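Side-chain contact in aspartokinase (Synechocystis, PDB 3L76), which probably phosphorylates the beta-carboxyl group of L-aspartate with ATP, opening lysine and threonine biosynthesis, and binds both of those amino acids: residues G457-A460 with Q461-A465. Residues are numbered along the deposited sequence; the frame is centred on the assembly and turned at random.
Sequences GMAA and QLFTA. With THR (threonine), chain D.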
loop_
_atom_site.group_PDB
_atom_site.type_symbol
_atom_site.label_atom_id
_atom_site.label_comp_id
_atom_site.label_asym_id
_atom_site.label_seq_id
_atom_site.Cartn_x
_atom_site.Cartn_y
_atom_site.Cartn_z
ATOM N N GLY A 457 -1.297 48.318 -8.512
ATOM C CA GLY A 457 -2.422 47.435 -8.277
ATOM C C GLY A 457 -3.216 46.986 -9.499
ATOM O O GLY A 457 -4.016 46.057 -9.418
ATOM N N MET A 458 -3.004 47.631 -10.638
ATOM C CA MET A 458 -3.755 47.274 -11.837
ATOM C C MET A 458 -3.426 45.864 -12.337
ATOM O O MET A 458 -4.324 45.049 -12.493
ATOM C CB MET A 458 -3.559 48.325 -12.928
ATOM C CG MET A 458 -4.043 49.714 -12.524
ATOM S SD MET A 458 -5.829 49.767 -12.184
ATOM C CE MET A 458 -5.846 49.845 -10.414
ATOM N N ALA A 459 -2.148 45.575 -12.570
ATOM C CA ALA A 459 -1.723 44.225 -12.948
ATOM C C ALA A 459 -2.110 43.190 -11.889
ATOM O O ALA A 459 -2.496 42.070 -12.209
ATOM C CB ALA A 459 -0.213 44.179 -13.189
ATOM N N ALA A 460 -1.962 43.563 -10.624
ATOM C CA ALA A 460 -2.362 42.701 -9.523
ATOM C C ALA A 460 -3.805 42.262 -9.683
ATOM O O ALA A 460 -4.116 41.071 -9.611
ATOM C CB ALA A 460 -2.169 43.407 -8.168
ATOM N N GLN A 461 -4.689 43.223 -9.911
ATOM C CA GLN A 461 -6.113 42.908 -9.955
ATOM C C GLN A 461 -6.521 42.078 -11.178
ATOM O O GLN A 461 -7.419 41.247 -11.094
ATOM C CB GLN A 461 -6.977 44.166 -9.746
ATOM C CG GLN A 461 -7.685 44.715 -10.966
ATOM C CD GLN A 461 -8.423 46.003 -10.643
ATOM O OE1 GLN A 461 -8.138 46.654 -9.636
ATOM N NE2 GLN A 461 -9.373 46.373 -11.492
ATOM N N LEU A 462 -5.822 42.266 -12.289
ATOM C CA LEU A 462 -6.121 41.514 -13.496
ATOM C C LEU A 462 -5.637 40.083 -13.368
ATOM O O LEU A 462 -6.343 39.137 -13.713
ATOM C CB LEU A 462 -5.469 42.175 -14.707
ATOM C CG LEU A 462 -6.007 43.562 -15.060
ATOM C CD1 LEU A 462 -5.016 44.305 -15.908
ATOM C CD2 LEU A 462 -7.369 43.471 -15.746
ATOM N N PHE A 463 -4.425 39.920 -12.861
ATOM C CA PHE A 463 -3.854 38.591 -12.754
ATOM C C PHE A 463 -4.342 37.820 -11.540
ATOM O O PHE A 463 -4.377 36.589 -11.582
ATOM C CB PHE A 463 -2.334 38.619 -12.881
ATOM C CG PHE A 463 -1.890 38.952 -14.247
ATOM C CD1 PHE A 463 -1.917 37.996 -15.233
ATOM C CD2 PHE A 463 -1.517 40.237 -14.573
ATOM C CE1 PHE A 463 -1.549 38.308 -16.521
ATOM C CE2 PHE A 463 -1.161 40.548 -15.859
ATOM C CZ PHE A 463 -1.184 39.585 -16.834
ATOM N N THR A 464 -4.769 38.531 -10.493
ATOM C CA THR A 464 -5.390 37.857 -9.350
ATOM C C THR A 464 -6.691 37.200 -9.784
ATOM O O THR A 464 -6.990 36.074 -9.389
ATOM C CB THR A 464 -5.682 38.811 -8.186
ATOM O OG1 THR A 464 -4.456 39.231 -7.597
ATOM C CG2 THR A 464 -6.520 38.123 -7.110
ATOM N N ALA A 465 -7.449 37.916 -10.608
ATOM C CA ALA A 465 -8.716 37.432 -11.135
ATOM C C ALA A 465 -8.568 36.127 -11.904
ATOM O O ALA A 465 -9.316 35.180 -11.680
ATOM C CB ALA A 465 -9.356 38.495 -12.008
HETATM N N THR D . 1.594 50.105 -13.630
HETATM C CA THR D . 0.540 49.114 -13.424
HETATM C C THR D . 0.744 48.419 -12.089
HETATM O O THR D . 1.788 48.605 -11.437
HETATM C CB THR D . 0.510 48.050 -14.530
HETATM O OG1 THR D . 1.766 47.352 -14.555
HETATM C CG2 THR D . 0.227 48.694 -15.901
HETATM O OXT THR D . -0.142 47.670 -11.654
#
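Thr464 reaches back one helical turn to Ala460, whose carbonyl oxygen accepts two hydrogen bonds, from Thr464 N at 2.8 Å and from Thr464 OG1 at 2.7 Å. OG1 stands above the carbonyl plane, the N tilted only modestly to the opposite face. Chi1 of -69° places OG1 beside the backbone N, within reach of the oxygen that N-H already bonds. With an alanine in place of Thr464, Ala460 O would probably keep the backbone N-H and lose its second donor, the hydroxyl. Phe463 turns back in the same direction. Its CB lies 3.5 Å from Ala459 O, CG 3.8 Å and CD2 3.1 Å from that same oxygen, which sits at the ring edge near its plane; CE2 is farther off at 4.2 Å, and the ring meets Phe495 of strand 490-498 edge-to-face. Backbone N of Phe463 also bonds Ala459 O. On another side of the helix, Met458 and Gln461 run side by side, Met458 CE 4.0 Å from Gln461 OE1. Gly457 is the N-cap residue, and Ala459 N donates to OXT of the bound threonine (3.0 Å), so the first turn holds one carboxylate oxygen of this probable allosteric effector in an ACT-domain pocket. Helix 458-468 packs through Ala459, Ala460, Phe463 and Thr464 on helix 371-381, while Leu462 meets Val452 of strand 437-453 and Leu509 of helix 499-512.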